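Long-range contacts in EmGH1 (Erythrobacter marinus, PDB 5Z87), which probably hydrolyses beta-glucosidic bonds, releasing glucose from beta-linked glucosides such as short oligosaccharides: residues G308-R318 against G341-Y352; D705-S714 against E765-S774. All coordinates share one frame; numbering follows the deposited sequence.

In the fold
Both contacts lie largely buried, but in different domains and with centres about 42 Å apart, on opposite sides of the chain's centre. Contact 1 belongs to the N-terminal TIM-barrel-like domain and joins strand 309-311 and the loop after it to the segment that carries the short strand 345-346, beside the pocket that holds a dithiothreitol molecule. Contact 2 pairs two long neighbouring strands of the C-terminal fibronectin type III-like domain. In contact 1 a single backbone bridge is supplemented by side chains: a carboxylate, a serine hydroxyl, an arginine and a shared water. Contact 2 relies on regular backbone pairing, with apolar packing on one face, a mixed face opposite, and a magnesium site at one end.

Contact 1. Residues G308-R318 against G341-Y352; sequences GYVVSDWDDVR and GVDIELANNGVY
Val310 O is gripped by two successive amides, Asp343 N at 2.9 Å and Ile344 N at 3.1 Å, the second lying in the carbonyl plane. Asp343 also turns back on the same residue: with its CG beside its own backbone N (chi1 -59°), OD2 accepts from Val310 N at 2.9 Å, while Arg301 and Arg375 hold the carboxylate from outside. Further along, Ser312 OG takes the N-H of Leu346 and donates to Asp313 O. Leu346 O then receives Asp315 N at 2.8 Å. The indole of Trp314 crosses the Leu346 side chain at about a right angle and lays one face over Ala347 CA, a CH-pi contact of 4.0 Å to the centroid of its six-membered ring. Arg318 clasps the Asp315 carboxylate side-on and sends NH2 to Asn349 O, 2.8 Å away in the guanidinium plane; Val351 CG1 covers one face. A water bridges Asp315 OD1, Glu345 OE1 and Arg318 N. Asp313 and Trp314 line the dithiothreitol pocket of this barrel-like domain. Strand 309-311 runs beside strand 276-279, strand 345-346 pairs with 64-65, and helices 330-340 and 366-382 pack against the contact.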
loop_
_atom_site.group_PDB
_atom_site.type_symbol
_atom_site.label_atom_id
_atom_site.label_comp_id
_atom_site.label_asym_id
_atom_site.label_seq_id
_atom_site.Cartn_x
_atom_site.Cartn_y
_atom_site.Cartn_z
ATOM N N GLY A 308 25.550 -19.721 8.931
ATOM C CA GLY A 308 26.324 -18.517 9.142
ATOM C C GLY A 308 25.793 -17.693 10.298
ATOM O O GLY A 308 25.127 -18.196 11.207
ATOM N N TYR A 309 26.089 -16.399 10.246
ATOM C CA TYR A 309 25.715 -15.465 11.293
ATOM C C TYR A 309 24.589 -14.544 10.829
ATOM O O TYR A 309 24.473 -14.202 9.647
ATOM C CB TYR A 309 26.923 -14.620 11.741
ATOM C CG TYR A 309 27.481 -13.722 10.662
ATOM C CD1 TYR A 309 26.977 -12.433 10.466
ATOM C CD2 TYR A 309 28.510 -14.158 9.837
ATOM C CE1 TYR A 309 27.484 -11.608 9.480
ATOM C CE2 TYR A 309 29.022 -13.339 8.837
ATOM C CZ TYR A 309 28.502 -12.064 8.664
ATOM O OH TYR A 309 28.990 -11.244 7.670
ATOM N N VAL A 310 23.759 -14.151 11.786
ATOM C CA VAL A 310 22.781 -13.096 11.610
ATOM C C VAL A 310 23.306 -11.875 12.346
ATOM O O VAL A 310 23.534 -11.921 13.564
ATOM C CB VAL A 310 21.397 -13.510 12.132
ATOM C CG1 VAL A 310 20.476 -12.297 12.168
ATOM C CG2 VAL A 310 20.813 -14.603 11.269
ATOM N N VAL A 311 23.512 -10.795 11.619
ATOM C CA VAL A 311 23.926 -9.529 12.218
ATOM C C VAL A 311 22.724 -8.596 12.241
ATOM O O VAL A 311 21.883 -8.612 11.332
ATOM C CB VAL A 311 25.122 -8.903 11.470
ATOM C CG1 VAL A 311 24.817 -8.746 9.972
ATOM C CG2 VAL A 311 25.519 -7.587 12.097
ATOM N N SER A 312 22.602 -7.831 13.317
ATOM C CA SER A 312 21.555 -6.836 13.378
ATOM C C SER A 312 21.884 -5.670 12.454
ATOM O O SER A 312 23.048 -5.400 12.139
ATOM C CB SER A 312 21.391 -6.319 14.805
ATOM O OG SER A 312 22.345 -5.302 15.067
ATOM N N ASP A 313 20.840 -4.969 12.024
ATOM C CA ASP A 313 21.051 -3.631 11.497
ATOM C C ASP A 313 21.330 -2.658 12.653
ATOM O O ASP A 313 21.125 -2.974 13.833
ATOM C CB ASP A 313 19.848 -3.197 10.663
ATOM C CG ASP A 313 20.202 -2.134 9.625
ATOM O OD1 ASP A 313 21.212 -1.424 9.827
ATOM O OD2 ASP A 313 19.480 -2.032 8.611
ATOM N N TRP A 314 21.796 -1.454 12.300
ATOM C CA TRP A 314 22.391 -0.561 13.287
ATOM C C TRP A 314 21.437 -0.272 14.439
ATOM O O TRP A 314 20.373 0.325 14.249
ATOM C CB TRP A 314 22.850 0.751 12.648
ATOM C CG TRP A 314 23.466 1.628 13.699
ATOM C CD1 TRP A 314 22.843 2.618 14.409
ATOM C CD2 TRP A 314 24.803 1.548 14.217
ATOM N NE1 TRP A 314 23.712 3.171 15.312
ATOM C CE2 TRP A 314 24.923 2.540 15.213
ATOM C CE3 TRP A 314 25.913 0.750 13.920
ATOM C CZ2 TRP A 314 26.102 2.749 15.925
ATOM C CZ3 TRP A 314 27.086 0.961 14.622
ATOM C CH2 TRP A 314 27.171 1.952 15.618
ATOM N N ASP A 315 21.845 -0.688 15.642
ATOM C CA ASP A 315 21.117 -0.511 16.900
ATOM C C ASP A 315 19.698 -1.072 16.864
ATOM O O ASP A 315 18.857 -0.670 17.658
ATOM C CB ASP A 315 21.083 0.959 17.336
ATOM C CG ASP A 315 21.054 1.114 18.850
ATOM O OD1 ASP A 315 21.544 0.205 19.549
ATOM O OD2 ASP A 315 20.544 2.133 19.349
ATOM N N ASP A 316 19.406 -2.035 15.998
ATOM C CA ASP A 316 18.026 -2.479 15.877
ATOM C C ASP A 316 17.591 -3.458 16.962
ATOM O O ASP A 316 16.383 -3.689 17.097
ATOM C CB ASP A 316 17.788 -3.110 14.507
ATOM C CG ASP A 316 17.309 -2.103 13.472
ATOM O OD1 ASP A 316 16.864 -0.990 13.845
ATOM O OD2 ASP A 316 17.387 -2.432 12.271
ATOM N N VAL A 317 18.518 -4.046 17.730
ATOM C CA VAL A 317 18.101 -4.902 18.841
ATOM C C VAL A 317 17.489 -4.053 19.945
ATOM O O VAL A 317 16.381 -4.329 20.415
ATOM C CB VAL A 317 19.270 -5.764 19.370
ATOM C CG1 VAL A 317 18.757 -6.716 20.438
ATOM C CG2 VAL A 317 19.894 -6.594 18.258
ATOM N N ARG A 318 18.189 -2.989 20.353
ATOM C CA ARG A 318 17.621 -2.035 21.301
ATOM C C ARG A 318 16.266 -1.500 20.833
ATOM O O ARG A 318 15.369 -1.265 21.647
ATOM C CB ARG A 318 18.590 -0.869 21.512
ATOM C CG ARG A 318 18.123 0.097 22.591
ATOM C CD ARG A 318 18.914 1.392 22.578
ATOM N NE ARG A 318 20.294 1.147 22.182
ATOM C CZ ARG A 318 21.276 0.877 23.035
ATOM N NH1 ARG A 318 21.038 0.831 24.341
ATOM N NH2 ARG A 318 22.494 0.667 22.577
ATOM N N GLY A 341 17.259 -15.265 17.140
ATOM C CA GLY A 341 18.286 -15.744 16.244
ATOM C C GLY A 341 19.224 -14.694 15.678
ATOM O O GLY A 341 19.902 -14.959 14.682
ATOM N N VAL A 342 19.270 -13.508 16.283
ATOM C CA VAL A 342 20.312 -12.532 15.977
ATOM C C VAL A 342 21.576 -12.912 16.749
ATOM O O VAL A 342 21.565 -12.973 17.983
ATOM C CB VAL A 342 19.871 -11.108 16.339
ATOM C CG1 VAL A 342 20.992 -10.133 16.018
ATOM C CG2 VAL A 342 18.563 -10.729 15.627
ATOM N N ASP A 343 22.675 -13.130 16.025
ATOM C CA ASP A 343 23.914 -13.629 16.614
ATOM C C ASP A 343 24.863 -12.518 17.039
ATOM O O ASP A 343 25.518 -12.643 18.077
ATOM C CB ASP A 343 24.637 -14.557 15.629
ATOM C CG ASP A 343 23.793 -15.736 15.221
ATOM O OD1 ASP A 343 23.197 -16.368 16.128
ATOM O OD2 ASP A 343 23.718 -16.029 14.004
ATOM N N ILE A 344 24.969 -11.437 16.266
ATOM C CA ILE A 344 25.905 -10.368 16.575
ATOM C C ILE A 344 25.202 -9.029 16.404
ATOM O O ILE A 344 24.493 -8.808 15.417
ATOM C CB ILE A 344 27.186 -10.455 15.714
ATOM C CG1 ILE A 344 28.097 -9.260 15.982
ATOM C CG2 ILE A 344 26.858 -10.569 14.252
ATOM C CD1 ILE A 344 29.543 -9.502 15.587
ATOM N N GLU A 345 25.386 -8.143 17.377
ATOM C CA GLU A 345 24.692 -6.873 17.427
ATOM C C GLU A 345 25.580 -5.775 16.852
ATOM O O GLU A 345 26.668 -5.502 17.368
ATOM C CB GLU A 345 24.286 -6.534 18.857
ATOM C CG GLU A 345 23.761 -5.140 18.980
ATOM C CD GLU A 345 23.514 -4.761 20.405
ATOM O OE1 GLU A 345 22.464 -4.147 20.684
ATOM O OE2 GLU A 345 24.364 -5.102 21.255
ATOM N N LEU A 346 25.114 -5.162 15.776
ATOM C CA LEU A 346 25.749 -3.990 15.194
ATOM C C LEU A 346 25.234 -2.770 15.948
ATOM O O LEU A 346 24.089 -2.349 15.765
ATOM C CB LEU A 346 25.437 -3.919 13.706
ATOM C CG LEU A 346 25.856 -2.639 13.005
ATOM C CD1 LEU A 346 27.373 -2.507 12.996
ATOM C CD2 LEU A 346 25.290 -2.649 11.585
ATOM N N ALA A 347 26.068 -2.218 16.829
ATOM C CA ALA A 347 25.659 -1.100 17.673
ATOM C C ALA A 347 26.822 -0.598 18.518
ATOM O O ALA A 347 27.737 -1.361 18.843
ATOM C CB ALA A 347 24.495 -1.496 18.591
ATOM N N ASN A 348 26.800 0.683 18.868
ATOM C CA ASN A 348 27.659 1.218 19.908
ATOM C C ASN A 348 26.959 1.052 21.245
ATOM O O ASN A 348 25.762 1.325 21.362
ATOM C CB ASN A 348 27.964 2.697 19.683
ATOM C CG ASN A 348 28.960 2.924 18.592
ATOM O OD1 ASN A 348 29.651 1.999 18.152
ATOM N ND2 ASN A 348 29.041 4.161 18.132
ATOM N N ASN A 349 27.711 0.614 22.253
ATOM C CA ASN A 349 27.160 0.416 23.586
ATOM C C ASN A 349 25.861 -0.387 23.514
ATOM O O ASN A 349 24.816 0.024 24.014
ATOM C CB ASN A 349 26.943 1.767 24.270
ATOM C CG ASN A 349 26.565 1.633 25.722
ATOM O OD1 ASN A 349 26.985 0.700 26.394
ATOM N ND2 ASN A 349 25.759 2.565 26.216
ATOM N N GLY A 350 25.929 -1.529 22.845
ATOM C CA GLY A 350 24.732 -2.283 22.527
ATOM C C GLY A 350 24.096 -2.951 23.733
ATOM O O GLY A 350 24.664 -3.050 24.825
ATOM N N VAL A 351 22.869 -3.430 23.527
ATOM C CA VAL A 351 22.194 -4.145 24.599
ATOM C C VAL A 351 22.792 -5.538 24.792
ATOM O O VAL A 351 22.646 -6.122 25.875
ATOM C CB VAL A 351 20.666 -4.204 24.361
ATOM C CG1 VAL A 351 20.087 -2.800 24.263
ATOM C CG2 VAL A 351 20.318 -5.027 23.117
ATOM N N TYR A 352 23.488 -6.081 23.784
ATOM C CA TYR A 352 24.142 -7.371 23.990
ATOM C C TYR A 352 25.259 -7.311 25.025
ATOM O O TYR A 352 25.716 -8.366 25.468
ATOM C CB TYR A 352 24.709 -7.921 22.684
ATOM C CG TYR A 352 23.729 -8.742 21.890
ATOM C CD1 TYR A 352 22.362 -8.681 22.157
ATOM C CD2 TYR A 352 24.166 -9.569 20.861
ATOM C CE1 TYR A 352 21.441 -9.445 21.417
ATOM C CE2 TYR A 352 23.256 -10.335 20.107
ATOM C CZ TYR A 352 21.897 -10.266 20.398
ATOM O OH TYR A 352 21.012 -11.011 19.662
HETATM O O HOH W 1 20.850 -2.373 19.344
#

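Contact 2. Residues D705-S714 against E765-S774. With MG (magnesium ion), chain E.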
loop_
_atom_site.group_PDB
_atom_site.type_symbol
_atom_site.label_atom_id
_atom_site.label_comp_id
_atom_site.label_asym_id
_atom_site.label_seq_id
_atom_site.Cartn_x
_atom_site.Cartn_y
_atom_site.Cartn_z
ATOM N N ASP A 705 20.212 -7.058 -27.286
ATOM C CA ASP A 705 18.866 -7.051 -26.738
ATOM C C ASP A 705 18.812 -8.078 -25.611
ATOM O O ASP A 705 19.598 -9.035 -25.576
ATOM C CB ASP A 705 17.812 -7.358 -27.822
ATOM C CG ASP A 705 16.437 -6.774 -27.497
ATOM O OD1 ASP A 705 16.332 -5.940 -26.573
ATOM O OD2 ASP A 705 15.454 -7.142 -28.178
ATOM N N VAL A 706 17.874 -7.882 -24.688
ATOM C CA VAL A 706 17.639 -8.830 -23.605
ATOM C C VAL A 706 16.367 -9.604 -23.922
ATOM O O VAL A 706 15.259 -9.070 -23.820
ATOM C CB VAL A 706 17.549 -8.134 -22.245
ATOM C CG1 VAL A 706 17.339 -9.166 -21.154
ATOM C CG2 VAL A 706 18.823 -7.317 -21.986
ATOM N N VAL A 707 16.533 -10.865 -24.322
ATOM C CA VAL A 707 15.417 -11.774 -24.544
ATOM C C VAL A 707 14.837 -12.184 -23.196
ATOM O O VAL A 707 15.573 -12.617 -22.302
ATOM C CB VAL A 707 15.907 -12.987 -25.344
ATOM C CG1 VAL A 707 14.849 -14.061 -25.447
ATOM C CG2 VAL A 707 16.366 -12.540 -26.724
ATOM N N GLN A 708 13.515 -12.052 -23.033
ATOM C CA GLN A 708 12.875 -12.205 -21.727
ATOM C C GLN A 708 11.797 -13.282 -21.766
ATOM O O GLN A 708 10.925 -13.271 -22.642
ATOM C CB GLN A 708 12.287 -10.868 -21.256
ATOM C CG GLN A 708 13.349 -9.787 -21.113
ATOM C CD GLN A 708 12.791 -8.382 -20.927
ATOM O OE1 GLN A 708 11.747 -8.169 -20.294
ATOM N NE2 GLN A 708 13.493 -7.409 -21.486
ATOM N N LEU A 709 11.847 -14.195 -20.795
ATOM C CA LEU A 709 10.900 -15.299 -20.676
ATOM C C LEU A 709 10.018 -15.110 -19.440
ATOM O O LEU A 709 10.508 -14.748 -18.369
ATOM C CB LEU A 709 11.646 -16.634 -20.598
ATOM C CG LEU A 709 10.819 -17.930 -20.693
ATOM C CD1 LEU A 709 10.396 -18.209 -22.125
ATOM C CD2 LEU A 709 11.611 -19.101 -20.149
ATOM N N TYR A 710 8.711 -15.347 -19.600
ATOM C CA TYR A 710 7.726 -15.203 -18.533
ATOM C C TYR A 710 6.772 -16.384 -18.576
ATOM O O TYR A 710 6.610 -17.041 -19.610
ATOM C CB TYR A 710 6.892 -13.917 -18.668
ATOM C CG TYR A 710 7.662 -12.624 -18.693
ATOM C CD1 TYR A 710 8.301 -12.193 -19.855
ATOM C CD2 TYR A 710 7.714 -11.797 -17.565
ATOM C CE1 TYR A 710 9.008 -10.971 -19.877
ATOM C CE2 TYR A 710 8.406 -10.583 -17.581
ATOM C CZ TYR A 710 9.053 -10.178 -18.747
ATOM O OH TYR A 710 9.747 -8.988 -18.774
ATOM N N ILE A 711 6.110 -16.642 -17.447
ATOM C CA ILE A 711 5.084 -17.675 -17.407
ATOM C C ILE A 711 3.849 -17.151 -16.689
ATOM O O ILE A 711 3.904 -16.196 -15.911
ATOM C CB ILE A 711 5.562 -18.977 -16.725
ATOM C CG1 ILE A 711 5.788 -18.733 -15.234
ATOM C CG2 ILE A 711 6.831 -19.528 -17.407
ATOM C CD1 ILE A 711 5.481 -19.922 -14.379
ATOM N N ARG A 712 2.721 -17.798 -16.970
ATOM C CA ARG A 712 1.480 -17.595 -16.231
ATOM C C ARG A 712 0.908 -18.963 -15.893
ATOM O O ARG A 712 0.687 -19.784 -16.788
ATOM C CB ARG A 712 0.473 -16.764 -17.043
ATOM C CG ARG A 712 -1.010 -16.974 -16.689
ATOM C CD ARG A 712 -1.388 -16.400 -15.325
ATOM N NE ARG A 712 -2.829 -16.509 -15.056
ATOM C CZ ARG A 712 -3.394 -16.298 -13.869
ATOM N NH1 ARG A 712 -4.709 -16.424 -13.722
ATOM N NH2 ARG A 712 -2.651 -15.952 -12.836
ATOM N N ASP A 713 0.680 -19.209 -14.610
ATOM C CA ASP A 713 0.007 -20.422 -14.159
ATOM C C ASP A 713 -1.489 -20.115 -14.207
ATOM O O ASP A 713 -2.023 -19.435 -13.322
ATOM C CB ASP A 713 0.504 -20.797 -12.770
ATOM C CG ASP A 713 -0.079 -22.089 -12.264
ATOM O OD1 ASP A 713 -0.816 -22.765 -13.023
ATOM O OD2 ASP A 713 0.187 -22.406 -11.085
ATOM N N SER A 714 -2.161 -20.609 -15.259
ATOM C CA SER A 714 -3.529 -20.180 -15.570
ATOM C C SER A 714 -4.481 -20.423 -14.407
ATOM O O SER A 714 -5.297 -19.555 -14.071
ATOM C CB SER A 714 -4.045 -20.899 -16.818
ATOM O OG SER A 714 -3.308 -20.531 -17.963
ATOM N N GLU A 765 -2.622 -25.931 -17.119
ATOM C CA GLU A 765 -1.999 -25.177 -18.194
ATOM C C GLU A 765 -0.990 -24.161 -17.673
ATOM O O GLU A 765 -1.213 -23.495 -16.658
ATOM C CB GLU A 765 -3.075 -24.457 -19.001
ATOM C CG GLU A 765 -2.546 -23.564 -20.091
ATOM C CD GLU A 765 -3.645 -22.731 -20.724
ATOM O OE1 GLU A 765 -4.068 -21.714 -20.113
ATOM O OE2 GLU A 765 -4.094 -23.118 -21.828
ATOM N N ILE A 766 0.122 -24.037 -18.388
ATOM C CA ILE A 766 1.072 -22.952 -18.193
ATOM C C ILE A 766 1.196 -22.213 -19.513
ATOM O O ILE A 766 1.371 -22.843 -20.562
ATOM C CB ILE A 766 2.451 -23.459 -17.737
ATOM C CG1 ILE A 766 2.326 -24.390 -16.517
ATOM C CG2 ILE A 766 3.370 -22.263 -17.489
ATOM C CD1 ILE A 766 1.984 -23.661 -15.198
ATOM N N VAL A 767 1.080 -20.886 -19.461
ATOM C CA VAL A 767 1.342 -20.029 -20.609
ATOM C C VAL A 767 2.796 -19.598 -20.520
ATOM O O VAL A 767 3.242 -19.125 -19.471
ATOM C CB VAL A 767 0.402 -18.808 -20.626
ATOM C CG1 VAL A 767 0.587 -17.997 -21.919
ATOM C CG2 VAL A 767 -1.044 -19.241 -20.485
ATOM N N ILE A 768 3.546 -19.797 -21.599
ATOM C CA ILE A 768 4.951 -19.408 -21.670
ATOM C C ILE A 768 5.052 -18.241 -22.638
ATOM O O ILE A 768 4.542 -18.319 -23.758
ATOM C CB ILE A 768 5.845 -20.583 -22.109
ATOM C CG1 ILE A 768 5.864 -21.673 -21.038
ATOM C CG2 ILE A 768 7.253 -20.103 -22.384
ATOM C CD1 ILE A 768 6.478 -22.958 -21.513
ATOM N N MET A 769 5.683 -17.156 -22.198
ATOM C CA MET A 769 5.729 -15.916 -22.960
ATOM C C MET A 769 7.172 -15.468 -23.151
ATOM O O MET A 769 8.025 -15.691 -22.289
ATOM C CB MET A 769 4.932 -14.812 -22.265
ATOM C CG MET A 769 3.439 -15.120 -22.128
ATOM S SD MET A 769 2.692 -14.183 -20.779
ATOM C CE MET A 769 3.081 -15.252 -19.410
ATOM N N ALA A 770 7.439 -14.837 -24.296
ATOM C CA ALA A 770 8.780 -14.349 -24.592
ATOM C C ALA A 770 8.700 -13.102 -25.461
ATOM O O ALA A 770 7.789 -12.950 -26.277
ATOM C CB ALA A 770 9.629 -15.428 -25.278
ATOM N N GLY A 771 9.666 -12.218 -25.282
ATOM C CA GLY A 771 9.703 -10.969 -26.004
ATOM C C GLY A 771 10.787 -10.062 -25.454
ATOM O O GLY A 771 11.515 -10.430 -24.521
ATOM N N PRO A 772 10.926 -8.864 -26.029
ATOM C CA PRO A 772 11.978 -7.928 -25.592
ATOM C C PRO A 772 11.644 -7.120 -24.340
ATOM O O PRO A 772 12.481 -6.323 -23.897
ATOM C CB PRO A 772 12.126 -7.003 -26.808
ATOM C CG PRO A 772 10.743 -7.023 -27.469
ATOM C CD PRO A 772 10.242 -8.421 -27.261
ATOM N N ASP A 773 10.455 -7.278 -23.774
ATOM C CA ASP A 773 10.047 -6.618 -22.534
ATOM C C ASP A 773 8.736 -7.270 -22.093
ATOM O O ASP A 773 8.177 -8.106 -22.802
ATOM C CB ASP A 773 9.902 -5.101 -22.704
ATOM C CG ASP A 773 8.905 -4.715 -23.795
ATOM O OD1 ASP A 773 7.727 -5.122 -23.703
ATOM O OD2 ASP A 773 9.291 -3.987 -24.739
ATOM N N SER A 774 8.231 -6.854 -20.932
ATOM C CA SER A 774 7.059 -7.499 -20.355
ATOM C C SER A 774 5.749 -7.172 -21.064
ATOM O O SER A 774 4.723 -7.747 -20.694
ATOM C CB SER A 774 6.934 -7.131 -18.882
ATOM O OG SER A 774 6.703 -5.744 -18.722
HETATM MG MG MG E . -1.953 -24.383 -12.718
HETATM O O HOH W 2 -1.029 -24.577 -10.791
HETATM O O HOH W 3 -2.766 -23.979 -14.622
HETATM O O HOH W 4 -3.329 -25.810 -12.122
HETATM O O HOH W 5 -0.441 -25.828 -13.374
#
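Strands 705-713 and 765-771 run antiparallel at 159°, their axes 4.5 Å apart at closest approach, and pair from Gln708 with Gly771 to Asp713 with Ile766. They are adjacent strands in a sheet of the fibronectin type III-like domain. The hydrogen-bonded pairs are Gln708-Gly771, Tyr710-Met769 and Arg712-Val767; between Tyr710 and Met769 both N-to-O distances are 2.8 Å. Leu709, Ile711, Ile766, Ile768 and Ala770 share one face, where Leu709 CD1 meets Ile768 CG2 at 3.7 Å and Ile711 CB rests near Ile766 CG2. Strand 689-697 packs against Ile768 and Ala770 on this side, while strand 724-733 continues the sheet beyond 705-713. On the other face the Met769 chain, bent at its last torsion (chi3 -85°), carries CE against the backbone at the Ile711-Arg712 junction, 3.4 Å from Ile711 C. Tyr710 extends the opposite way along the strands, its ring directed toward Ser774. There its OH donates to Gln708 OE1 at 2.6 Å, in the plane of that carbonyl, which fixes the amide's orientation; Gln708 NE2 is also bonded to Gly663 O. Ser774 CB lies 3.4 Å from the same Tyr710 OH, and Ser774 OG is held by Phe662 O. At the far end Ser714 OG donates to the anti lone pair of Glu765 OE1, 2.6 Å away, beside a weak bond from Ser714 N to Glu765 O. A magnesium ion sits here, bound by Asp713, four waters and Ile715 O, and Arg720 forms a salt bridge with Asp713 OD2. One magnesium-bound water also donates to Glu765 O, so the second strand joins the outer shell, while Asp713 OD1 reaches the metal directly at 2.0 Å.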